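TonB-dependent siderophore receptor (Pseudomonas aeruginosa 39016, PDB 5NEC) probably binds ferric siderophores at the cell surface and imports them across the outer membrane with energy passed on by TonB. Local coordinates at residues T31-D36 with I62-A67; V35-S40 with T44-D49; A73-P78 with N698-F703; V263-F268 with A717-G722. All coordinates share one frame; numbering follows the deposited sequence.

Contact 1: residues T31-D36 with I62-A67; sequences TTYNVD and IKDTAA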
loop_
_atom_site.group_PDB
_atom_site.type_symbol
_atom_site.label_atom_id
_atom_site.label_comp_id
_atom_site.label_asym_id
_atom_site.label_seq_id
_atom_site.Cartn_x
_atom_site.Cartn_y
_atom_site.Cartn_z
ATOM N N THR A 31 19.051 4.512 11.884
ATOM C CA THR A 31 19.508 4.545 10.486
ATOM C C THR A 31 19.606 3.156 9.828
ATOM O O THR A 31 20.110 3.033 8.715
ATOM C CB THR A 31 20.908 5.215 10.358
ATOM O OG1 THR A 31 21.914 4.355 10.914
ATOM C CG2 THR A 31 20.952 6.578 11.058
ATOM N N THR A 32 19.152 2.112 10.508
ATOM C CA THR A 32 19.259 0.762 9.970
ATOM C C THR A 32 18.376 0.542 8.718
ATOM O O THR A 32 17.258 1.074 8.615
ATOM C CB THR A 32 18.926 -0.292 11.056
ATOM O OG1 THR A 32 19.327 -1.594 10.606
ATOM C CG2 THR A 32 17.423 -0.304 11.417
ATOM N N TYR A 33 18.916 -0.230 7.781
ATOM C CA TYR A 33 18.182 -0.760 6.633
ATOM C C TYR A 33 17.623 -2.158 6.892
ATOM O O TYR A 33 16.902 -2.688 6.051
ATOM C CB TYR A 33 19.084 -0.793 5.391
ATOM C CG TYR A 33 19.158 0.488 4.586
ATOM C CD1 TYR A 33 18.752 1.725 5.104
ATOM C CD2 TYR A 33 19.674 0.459 3.288
ATOM C CE1 TYR A 33 18.843 2.877 4.340
ATOM C CE2 TYR A 33 19.782 1.609 2.531
ATOM C CZ TYR A 33 19.367 2.808 3.059
ATOM O OH TYR A 33 19.470 3.932 2.293
ATOM N N ASN A 34 17.951 -2.746 8.041
ATOM C CA ASN A 34 17.388 -4.032 8.457
ATOM C C ASN A 34 16.696 -3.901 9.804
ATOM O O ASN A 34 17.275 -3.373 10.746
ATOM C CB ASN A 34 18.470 -5.103 8.560
ATOM C CG ASN A 34 17.891 -6.476 8.874
ATOM O OD1 ASN A 34 17.435 -7.175 7.978
ATOM N ND2 ASN A 34 17.870 -6.852 10.156
ATOM N N VAL A 35 15.468 -4.404 9.882
ATOM C CA VAL A 35 14.694 -4.444 11.112
ATOM C C VAL A 35 14.487 -5.926 11.419
ATOM O O VAL A 35 13.969 -6.679 10.588
ATOM C CB VAL A 35 13.366 -3.668 10.943
ATOM C CG1 VAL A 35 12.346 -4.015 12.025
ATOM C CG2 VAL A 35 13.644 -2.171 10.939
ATOM N N ASP A 36 14.902 -6.338 12.613
ATOM C CA ASP A 36 15.002 -7.771 12.955
ATOM C C ASP A 36 13.760 -8.346 13.661
ATOM O O ASP A 36 13.670 -9.562 13.869
ATOM C CB ASP A 36 16.296 -8.060 13.757
ATOM C CG ASP A 36 16.381 -7.295 15.098
ATOM O OD1 ASP A 36 15.338 -7.032 15.747
ATOM O OD2 ASP A 36 17.519 -6.967 15.515
ATOM N N ILE A 62 12.615 4.915 3.832
ATOM C CA ILE A 62 11.548 5.881 3.539
ATOM C C ILE A 62 12.120 7.296 3.406
ATOM O O ILE A 62 11.774 8.005 2.468
ATOM C CB ILE A 62 10.413 5.817 4.600
ATOM C CG1 ILE A 62 9.709 4.454 4.540
ATOM C CG2 ILE A 62 9.388 6.944 4.412
ATOM C CD1 ILE A 62 8.898 4.112 5.776
ATOM N N LYS A 63 13.015 7.685 4.315
ATOM C CA LYS A 63 13.694 8.994 4.241
ATOM C C LYS A 63 14.695 9.093 3.083
ATOM O O LYS A 63 14.683 10.075 2.381
ATOM C CB LYS A 63 14.429 9.315 5.544
ATOM C CG LYS A 63 13.508 9.513 6.726
ATOM C CD LYS A 63 14.269 10.070 7.926
ATOM C CE LYS A 63 13.385 10.141 9.171
ATOM N NZ LYS A 63 14.202 10.185 10.423
ATOM N N ASP A 64 15.540 8.085 2.893
ATOM C CA ASP A 64 16.593 8.126 1.855
ATOM C C ASP A 64 16.041 8.151 0.422
ATOM O O ASP A 64 16.633 8.797 -0.451
ATOM C CB ASP A 64 17.590 6.950 2.000
ATOM C CG ASP A 64 18.484 7.049 3.254
ATOM O OD1 ASP A 64 18.574 8.123 3.886
ATOM O OD2 ASP A 64 19.091 6.028 3.615
ATOM N N THR A 65 14.919 7.461 0.193
ATOM C CA THR A 65 14.204 7.505 -1.096
ATOM C C THR A 65 13.319 8.745 -1.246
ATOM O O THR A 65 12.842 9.015 -2.332
ATOM C CB THR A 65 13.332 6.235 -1.335
ATOM O OG1 THR A 65 12.304 6.129 -0.341
ATOM C CG2 THR A 65 14.190 4.953 -1.341
ATOM N N ALA A 66 13.108 9.492 -0.161
ATOM C CA ALA A 66 12.193 10.651 -0.127
ATOM C C ALA A 66 10.775 10.310 -0.618
ATOM O O ALA A 66 10.113 11.129 -1.236
ATOM C CB ALA A 66 12.775 11.822 -0.898
ATOM N N ALA A 67 10.319 9.101 -0.296
ATOM C CA ALA A 67 8.974 8.643 -0.595
ATOM C C ALA A 67 7.942 9.559 0.039
ATOM O O ALA A 67 8.051 9.870 1.219
ATOM C CB ALA A 67 8.780 7.222 -0.077
#
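The phenol of Y33 donates a short hydrogen bond to the carboxylate of D64, OH to OD2 at 2.5 Å, and this pair is the only contact between segments 31-36 and 62-67. The oxygen is met at the rim of the ring, in its plane, and ring and carboxylate planes stand 57° apart. OD2 accepts the bond on its anti lone pair, the one turned away from OD1, which is itself held by Q60 one turn back along the helix. With CG anti to the carbonyl carbon and beside the backbone N (chi1 -85°), the ring of Y33 is sent out toward helix 59-64, spanning a gap in which the nearest backbones, at Y33 and I62, keep their CA atoms 9.9 Å apart.

Both residues are buried. The Y33 hydroxyl also bonds W644 NE1 of barrel strand 639-650, and K597 lies in cation-pi contact with its ring. This is the plug-in-barrel arrangement of TonB-dependent receptors, in which a globular domain near the N terminus fills a large beta-barrel.

Backbone and hydroxyl bonds shape each segment separately. T32 OG1 donates to N34 O at 2.7 Å, a bond that spans Y33 and bends the chain there. Helix 59-64 is closed by a Schellman motif: A66 has positive phi, its N bonds K63 O at 3.0 Å, and A67 N makes a weak bond to I62 O at 3.3 Å.

Contact 2: residues V35-S40 with T44-D49; sequences VDRSAS and TAPLLD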
loop_
_atom_site.group_PDB
_atom_site.type_symbol
_atom_site.label_atom_id
_atom_site.label_comp_id
_atom_site.label_asym_id
_atom_site.label_seq_id
_atom_site.Cartn_x
_atom_site.Cartn_y
_atom_site.Cartn_z
ATOM N N VAL A 35 15.468 -4.404 9.882
ATOM C CA VAL A 35 14.694 -4.444 11.112
ATOM C C VAL A 35 14.487 -5.926 11.419
ATOM O O VAL A 35 13.969 -6.679 10.588
ATOM C CB VAL A 35 13.366 -3.668 10.943
ATOM C CG1 VAL A 35 12.346 -4.015 12.025
ATOM C CG2 VAL A 35 13.644 -2.171 10.939
ATOM N N ASP A 36 14.902 -6.338 12.613
ATOM C CA ASP A 36 15.002 -7.771 12.955
ATOM C C ASP A 36 13.760 -8.346 13.661
ATOM O O ASP A 36 13.670 -9.562 13.869
ATOM C CB ASP A 36 16.296 -8.060 13.757
ATOM C CG ASP A 36 16.381 -7.295 15.098
ATOM O OD1 ASP A 36 15.338 -7.032 15.747
ATOM O OD2 ASP A 36 17.519 -6.967 15.515
ATOM N N ARG A 37 12.819 -7.470 14.009
ATOM C CA ARG A 37 11.618 -7.853 14.738
ATOM C C ARG A 37 10.423 -7.040 14.218
ATOM O O ARG A 37 10.583 -5.905 13.762
ATOM C CB ARG A 37 11.829 -7.636 16.239
ATOM C CG ARG A 37 10.731 -8.257 17.098
ATOM C CD ARG A 37 11.039 -8.206 18.588
ATOM N NE ARG A 37 11.510 -9.483 19.137
ATOM C CZ ARG A 37 10.751 -10.565 19.361
ATOM N NH1 ARG A 37 9.450 -10.585 19.077
ATOM N NH2 ARG A 37 11.301 -11.656 19.886
ATOM N N SER A 38 9.237 -7.634 14.273
ATOM C CA SER A 38 8.002 -6.912 14.002
ATOM C C SER A 38 7.656 -5.998 15.180
ATOM O O SER A 38 8.115 -6.217 16.297
ATOM C CB SER A 38 6.870 -7.907 13.753
ATOM O OG SER A 38 5.682 -7.237 13.380
ATOM N N ALA A 39 6.853 -4.973 14.924
ATOM C CA ALA A 39 6.348 -4.096 15.987
ATOM C C ALA A 39 5.162 -4.728 16.753
ATOM O O ALA A 39 5.076 -4.585 17.972
ATOM C CB ALA A 39 5.955 -2.740 15.415
ATOM N N SER A 40 4.266 -5.427 16.052
ATOM C CA SER A 40 3.062 -5.990 16.687
ATOM C C SER A 40 3.401 -7.273 17.439
ATOM O O SER A 40 3.961 -8.193 16.846
ATOM C CB SER A 40 1.950 -6.255 15.647
ATOM O OG SER A 40 2.121 -7.490 14.947
ATOM N N THR A 44 5.625 -14.009 17.663
ATOM C CA THR A 44 6.158 -14.689 18.845
ATOM C C THR A 44 7.647 -15.108 18.673
ATOM O O THR A 44 8.097 -16.067 19.329
ATOM C CB THR A 44 5.241 -15.902 19.172
ATOM O OG1 THR A 44 5.153 -16.775 18.038
ATOM C CG2 THR A 44 3.809 -15.436 19.552
ATOM N N ALA A 45 8.400 -14.359 17.844
ATOM C CA ALA A 45 9.787 -14.697 17.442
ATOM C C ALA A 45 10.399 -13.614 16.532
ATOM O O ALA A 45 9.660 -12.942 15.815
ATOM C CB ALA A 45 9.824 -16.039 16.711
ATOM N N PRO A 46 11.747 -13.463 16.532
ATOM C CA PRO A 46 12.396 -12.541 15.564
ATOM C C PRO A 46 12.210 -12.967 14.094
ATOM O O PRO A 46 11.846 -14.116 13.828
ATOM C CB PRO A 46 13.889 -12.583 15.954
ATOM C CG PRO A 46 14.056 -13.824 16.771
ATOM C CD PRO A 46 12.730 -14.112 17.425
ATOM N N LEU A 47 12.471 -12.051 13.163
ATOM C CA LEU A 47 12.186 -12.291 11.734
ATOM C C LEU A 47 13.096 -13.343 11.096
ATOM O O LEU A 47 12.630 -14.134 10.274
ATOM C CB LEU A 47 12.198 -10.988 10.916
ATOM C CG LEU A 47 11.121 -9.941 11.265
ATOM C CD1 LEU A 47 11.192 -8.756 10.305
ATOM C CD2 LEU A 47 9.700 -10.522 11.290
ATOM N N LEU A 48 14.368 -13.386 11.489
ATOM C CA LEU A 48 15.271 -14.497 11.086
ATOM C C LEU A 48 14.638 -15.882 11.361
ATOM O O LEU A 48 14.708 -16.785 10.513
ATOM C CB LEU A 48 16.637 -14.398 11.795
ATOM C CG LEU A 48 17.757 -15.349 11.301
ATOM C CD1 LEU A 48 18.395 -14.846 10.007
ATOM C CD2 LEU A 48 18.846 -15.571 12.339
ATOM N N ASP A 49 14.003 -16.027 12.526
ATOM C CA ASP A 49 13.429 -17.311 12.962
ATOM C C ASP A 49 11.913 -17.428 12.755
ATOM O O ASP A 49 11.281 -18.309 13.328
ATOM C CB ASP A 49 13.743 -17.537 14.454
ATOM C CG ASP A 49 15.238 -17.331 14.802
ATOM O OD1 ASP A 49 16.119 -17.241 13.888
ATOM O OD2 ASP A 49 15.519 -17.276 16.023
#
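One face of the R37 guanidinium lies against the peptide link between A45 and P46, with P46 N 3.8 Å above the plane and offset toward the rim. NH2 comes equally near the proline ring, 3.8 Å from P46 CD, in plain van der Waals contact. The side chain begins by leading away from segment 44-49, CG anti to the backbone N (chi1 -169°), and a bend at chi3 (-102°) turns the flat group over the A45-P46 link.

Beside this contact runs the one hydrogen bond of the pair, a backbone bond from L47 N to D36 O, 2.9 Å long and almost straight at 177°. It ties together two irregular segments separated by only three residues, the local closure of a loop. L47 sets out toward the other segment from its CB and packs along its backbone, CD1 at 3.5 Å from V35 O and CD2 at 4.2 Å from S38 N.

The loop leads into strand 54-57 at the margin of the plug's mixed sheet, and L47 also rests on V54 and V56 of that strand. E128 of strand 124-130 receives S38 OG, while L48 reaches the barrel wall at K542 and A544 of strand 534-545.

Contact 3: residues A73-P78 with N698-F703; sequences ALRTVP and NVQNVF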
loop_
_atom_site.group_PDB
_atom_site.type_symbol
_atom_site.label_atom_id
_atom_site.label_comp_id
_atom_site.label_asym_id
_atom_site.label_seq_id
_atom_site.Cartn_x
_atom_site.Cartn_y
_atom_site.Cartn_z
ATOM N N ALA A 73 6.910 4.331 -1.612
ATOM C CA ALA A 73 7.770 3.595 -0.686
ATOM C C ALA A 73 7.852 2.105 -1.015
ATOM O O ALA A 73 8.925 1.508 -0.878
ATOM C CB ALA A 73 7.289 3.785 0.752
ATOM N N LEU A 74 6.730 1.515 -1.442
ATOM C CA LEU A 74 6.688 0.080 -1.760
ATOM C C LEU A 74 7.371 -0.308 -3.085
ATOM O O LEU A 74 7.550 -1.487 -3.344
ATOM C CB LEU A 74 5.255 -0.466 -1.705
ATOM C CG LEU A 74 4.644 -0.590 -0.307
ATOM C CD1 LEU A 74 3.140 -0.825 -0.421
ATOM C CD2 LEU A 74 5.299 -1.690 0.536
ATOM N N ARG A 75 7.791 0.665 -3.894
ATOM C CA ARG A 75 8.629 0.368 -5.057
ATOM C C ARG A 75 9.924 -0.376 -4.690
ATOM O O ARG A 75 10.479 -1.077 -5.528
ATOM C CB ARG A 75 8.930 1.637 -5.879
ATOM C CG ARG A 75 10.155 2.466 -5.481
ATOM C CD ARG A 75 10.110 3.843 -6.147
ATOM N NE ARG A 75 11.329 4.641 -5.976
ATOM C CZ ARG A 75 11.576 5.527 -5.000
ATOM N NH1 ARG A 75 10.720 5.768 -3.999
ATOM N NH2 ARG A 75 12.729 6.183 -5.019
ATOM N N THR A 76 10.381 -0.223 -3.436
ATOM C CA THR A 76 11.540 -0.963 -2.904
ATOM C C THR A 76 11.315 -2.457 -2.623
ATOM O O THR A 76 12.262 -3.169 -2.386
ATOM C CB THR A 76 12.089 -0.306 -1.600
ATOM O OG1 THR A 76 11.035 -0.151 -0.636
ATOM C CG2 THR A 76 12.707 1.037 -1.892
ATOM N N VAL A 77 10.076 -2.921 -2.619
ATOM C CA VAL A 77 9.774 -4.327 -2.391
ATOM C C VAL A 77 9.156 -4.893 -3.665
ATOM O O VAL A 77 8.001 -4.587 -3.981
ATOM C CB VAL A 77 8.804 -4.508 -1.209
ATOM C CG1 VAL A 77 8.488 -5.982 -1.003
ATOM C CG2 VAL A 77 9.416 -3.908 0.050
ATOM N N PRO A 78 9.899 -5.750 -4.382
ATOM C CA PRO A 78 9.456 -6.201 -5.707
ATOM C C PRO A 78 8.249 -7.110 -5.654
ATOM O O PRO A 78 8.030 -7.799 -4.664
ATOM C CB PRO A 78 10.668 -6.980 -6.221
ATOM C CG PRO A 78 11.263 -7.567 -4.973
ATOM C CD PRO A 78 11.068 -6.524 -3.904
ATOM N N ASN A 698 17.327 14.334 -4.191
ATOM C CA ASN A 698 16.847 13.099 -4.816
ATOM C C ASN A 698 16.522 13.363 -6.281
ATOM O O ASN A 698 15.898 14.376 -6.614
ATOM C CB ASN A 698 15.597 12.591 -4.091
ATOM C CG ASN A 698 15.920 11.955 -2.767
ATOM O OD1 ASN A 698 16.040 12.642 -1.740
ATOM N ND2 ASN A 698 16.060 10.626 -2.780
ATOM N N VAL A 699 16.942 12.450 -7.144
ATOM C CA VAL A 699 16.542 12.469 -8.539
ATOM C C VAL A 699 15.771 11.181 -8.759
ATOM O O VAL A 699 16.324 10.088 -8.629
ATOM C CB VAL A 699 17.762 12.595 -9.489
ATOM C CG1 VAL A 699 17.315 12.637 -10.949
ATOM C CG2 VAL A 699 18.536 13.865 -9.176
ATOM N N GLN A 700 14.481 11.323 -9.034
ATOM C CA GLN A 700 13.587 10.193 -9.255
ATOM C C GLN A 700 13.434 10.040 -10.753
ATOM O O GLN A 700 13.150 11.026 -11.431
ATOM C CB GLN A 700 12.197 10.433 -8.641
ATOM C CG GLN A 700 12.171 10.999 -7.229
ATOM C CD GLN A 700 12.698 10.052 -6.165
ATOM O OE1 GLN A 700 13.344 9.036 -6.454
ATOM N NE2 GLN A 700 12.425 10.389 -4.912
ATOM N N ASN A 701 13.593 8.806 -11.242
ATOM C CA ASN A 701 13.458 8.486 -12.654
ATOM C C ASN A 701 14.510 9.296 -13.413
ATOM O O ASN A 701 14.202 10.237 -14.128
ATOM C CB ASN A 701 12.032 8.766 -13.119
ATOM C CG ASN A 701 11.707 8.137 -14.451
ATOM O OD1 ASN A 701 12.570 7.583 -15.130
ATOM N ND2 ASN A 701 10.435 8.236 -14.841
ATOM N N VAL A 702 15.767 8.905 -13.217
ATOM C CA VAL A 702 16.929 9.661 -13.681
ATOM C C VAL A 702 16.917 9.822 -15.196
ATOM O O VAL A 702 17.224 10.896 -15.692
ATOM C CB VAL A 702 18.260 9.028 -13.216
ATOM C CG1 VAL A 702 19.465 9.714 -13.867
ATOM C CG2 VAL A 702 18.393 9.105 -11.703
ATOM N N PHE A 703 16.530 8.776 -15.916
ATOM C CA PHE A 703 16.500 8.804 -17.380
ATOM C C PHE A 703 15.140 9.229 -17.988
ATOM O O PHE A 703 14.950 9.147 -19.195
ATOM C CB PHE A 703 17.013 7.450 -17.911
ATOM C CG PHE A 703 18.437 7.153 -17.490
ATOM C CD1 PHE A 703 19.506 7.809 -18.103
ATOM C CD2 PHE A 703 18.714 6.270 -16.448
ATOM C CE1 PHE A 703 20.819 7.561 -17.708
ATOM C CE2 PHE A 703 20.021 6.026 -16.042
ATOM C CZ PHE A 703 21.076 6.678 -16.673
#
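R75 reaches from the plug toward Q700 on the barrel, and its NH2 is gripped there by D682 OD2 of the barrel wall in a salt bridge. Q700 OE1 is merely close, 3.3 Å from R75 NH2 at an angle too poor for a hydrogen bond. Guanidinium and amide planes are perpendicular, and the two side chains cross at about a right angle, so the approach of oxygen to nitrogen is probably electrostatic in the main. The charge is shared further, since NH1 is paired with D72 of the plug's own helix 70-74. Held by two carboxylates, at NH1 and NH2, the guanidinium is probably fixed in its rotation, and the acids probably also offset the nearby positive charge of R680.

R75 carries its CG between the backbone N and the carbonyl carbon (chi1 88°), and from there the chain runs extended to NE. Q700 instead folds at chi2 (-67°), which brings its amide round to the plug, where NE2 hydrogen-bonds T65 O.

On the plug side, a type I turn from L74 to V77 carries R75, closed by V77 N to L74 O at 3.0 Å. The hydroxyl of T76 adds a bond to A73 O, with OG1 at 2.7 Å.

The contact lies between the chain at helix 70-74 and the last residue of strand 693-700, which pairs with strands 674-688 and 724-733 in the wall.

Contact 4: residues V263-F268 with A717-G722; sequences VDRGNF and ASQAAG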
loop_
_atom_site.group_PDB
_atom_site.type_symbol
_atom_site.label_atom_id
_atom_site.label_comp_id
_atom_site.label_asym_id
_atom_site.label_seq_id
_atom_site.Cartn_x
_atom_site.Cartn_y
_atom_site.Cartn_z
ATOM N N VAL A 263 1.464 8.700 -27.345
ATOM C CA VAL A 263 1.126 10.102 -27.547
ATOM C C VAL A 263 2.122 10.941 -26.754
ATOM O O VAL A 263 2.990 10.406 -26.071
ATOM C CB VAL A 263 -0.323 10.404 -27.090
ATOM C CG1 VAL A 263 -1.340 9.665 -27.968
ATOM C CG2 VAL A 263 -0.550 10.072 -25.616
ATOM N N ASP A 264 2.031 12.260 -26.840
ATOM C CA ASP A 264 2.958 13.106 -26.094
ATOM C C ASP A 264 2.879 12.791 -24.594
ATOM O O ASP A 264 1.819 12.428 -24.068
ATOM C CB ASP A 264 2.678 14.581 -26.361
ATOM C CG ASP A 264 3.139 15.027 -27.754
ATOM O OD1 ASP A 264 3.717 14.210 -28.528
ATOM O OD2 ASP A 264 2.932 16.215 -28.079
ATOM N N ARG A 265 4.016 12.905 -23.927
ATOM C CA ARG A 265 4.153 12.500 -22.534
ATOM C C ARG A 265 3.090 13.115 -21.603
ATOM O O ARG A 265 2.506 12.408 -20.791
ATOM C CB ARG A 265 5.551 12.850 -22.037
ATOM C CG ARG A 265 5.901 12.272 -20.665
ATOM C CD ARG A 265 7.092 13.005 -20.040
ATOM N NE ARG A 265 8.314 12.679 -20.747
ATOM C CZ ARG A 265 9.021 11.553 -20.585
ATOM N NH1 ARG A 265 8.662 10.593 -19.705
ATOM N NH2 ARG A 265 10.114 11.385 -21.322
ATOM N N GLY A 266 2.829 14.413 -21.770
ATOM C CA GLY A 266 1.962 15.199 -20.885
ATOM C C GLY A 266 0.464 15.087 -21.111
ATOM O O GLY A 266 -0.310 15.591 -20.292
ATOM N N ASN A 267 0.032 14.430 -22.191
ATOM C CA ASN A 267 -1.387 14.400 -22.543
ATOM C C ASN A 267 -2.287 13.997 -21.360
ATOM O O ASN A 267 -2.133 12.919 -20.770
ATOM C CB ASN A 267 -1.651 13.422 -23.687
ATOM C CG ASN A 267 -1.292 13.978 -25.057
ATOM O OD1 ASN A 267 -0.592 14.967 -25.179
ATOM N ND2 ASN A 267 -1.794 13.327 -26.101
ATOM N N PHE A 268 -3.236 14.874 -21.062
ATOM C CA PHE A 268 -4.263 14.684 -20.061
ATOM C C PHE A 268 -5.634 14.833 -20.752
ATOM O O PHE A 268 -5.935 15.863 -21.362
ATOM C CB PHE A 268 -4.022 15.729 -18.945
ATOM C CG PHE A 268 -5.108 15.805 -17.911
ATOM C CD1 PHE A 268 -5.537 14.664 -17.244
ATOM C CD2 PHE A 268 -5.694 17.020 -17.595
ATOM C CE1 PHE A 268 -6.545 14.726 -16.299
ATOM C CE2 PHE A 268 -6.699 17.092 -16.645
ATOM C CZ PHE A 268 -7.118 15.944 -15.994
ATOM N N ALA A 717 -4.619 2.783 -18.841
ATOM C CA ALA A 717 -3.579 2.564 -17.858
ATOM C C ALA A 717 -3.100 3.898 -17.287
ATOM O O ALA A 717 -3.231 4.963 -17.908
ATOM C CB ALA A 717 -2.405 1.861 -18.508
ATOM N N SER A 718 -2.514 3.818 -16.100
ATOM C CA SER A 718 -1.990 4.982 -15.410
ATOM C C SER A 718 -0.529 5.159 -15.759
ATOM O O SER A 718 0.224 4.208 -15.693
ATOM C CB SER A 718 -2.145 4.817 -13.904
ATOM O OG SER A 718 -1.444 5.849 -13.239
ATOM N N GLN A 719 -0.148 6.376 -16.116
ATOM C CA GLN A 719 1.232 6.723 -16.441
ATOM C C GLN A 719 1.936 7.265 -15.198
ATOM O O GLN A 719 1.393 8.088 -14.489
ATOM C CB GLN A 719 1.261 7.760 -17.578
ATOM C CG GLN A 719 2.658 8.178 -18.031
ATOM C CD GLN A 719 2.627 9.101 -19.258
ATOM O OE1 GLN A 719 2.063 8.757 -20.303
ATOM N NE2 GLN A 719 3.241 10.271 -19.137
ATOM N N ALA A 720 3.154 6.818 -14.938
ATOM C CA ALA A 720 3.885 7.229 -13.745
ATOM C C ALA A 720 4.506 8.584 -13.962
ATOM O O ALA A 720 4.520 9.121 -15.077
ATOM C CB ALA A 720 4.977 6.222 -13.415
ATOM N N ALA A 721 5.052 9.128 -12.886
ATOM C CA ALA A 721 5.704 10.414 -12.935
ATOM C C ALA A 721 6.970 10.314 -13.781
ATOM O O ALA A 721 7.585 9.241 -13.889
ATOM C CB ALA A 721 6.029 10.878 -11.526
ATOM N N GLY A 722 7.334 11.427 -14.405
ATOM C CA GLY A 722 8.619 11.538 -15.121
ATOM C C GLY A 722 9.758 11.893 -14.166
ATOM O O GLY A 722 9.606 11.780 -12.957
HETATM O O HOH W 1 1.724 9.832 -22.845
#
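Q719 extends its carboxamide to the backbone of R265, NE2 donating to R265 O at 2.8 Å with an angle of 149° at the hydrogen. The donor is tilted 26° from the carbonyl plane. In this TonB-dependent receptor, 263-268 lies in the loop between strand 244-245 and barrel strand 276-291, while 717-722 runs from strand 716-719, of a small three-stranded sheet with 244-245 and 708-711, into the chain leading to strand 724-733.

The other end of the same amide is used through water: water 1 lies within hydrogen-bonding distance of both Q719 OE1, at 2.8 Å, and D264 O, at 2.9 Å. One carboxamide thus addresses two successive carbonyls of the loop. It gets there because the side chain of Q719 is stretched out, with CG anti to the backbone N (chi1 -179°).

Outside this shell, the carbonyls are presented by a type I turn from D264 to N267, closed by N267 N to D264 O at 3.3 Å. G266 pairs through its backbone with D204, and G722 with A201. The R265 guanidinium bends at chi3 to lie beside G722, with D704 a long, weak ion pair, while its aliphatic part stays by the amide, CG 3.7 Å from Q719 NE2.

How the contacts relate
Contacts 1 and 3 involve the plug's two successive helices, 59-64 and 70-74, one each; their centres are about 13 Å apart and they meet directly, D64 O accepting from N698 ND2. Contact 1 is wholly buried and relies on a phenol and a carboxylate, whereas contact 3, partly buried, sets a charged guanidinium among acids at the plug-barrel interface. Contact 2 shares V35 and D36 with contact 1 but is more exposed, combining a backbone bond with a guanidinium over a peptide link and leucine packing. Contact 4, partly buried, joins a loop to strand 716-719 through an amide and a water; it touches contact 3 where N701 ND2 meets A721 O, and lies across the chain's centre from contact 2.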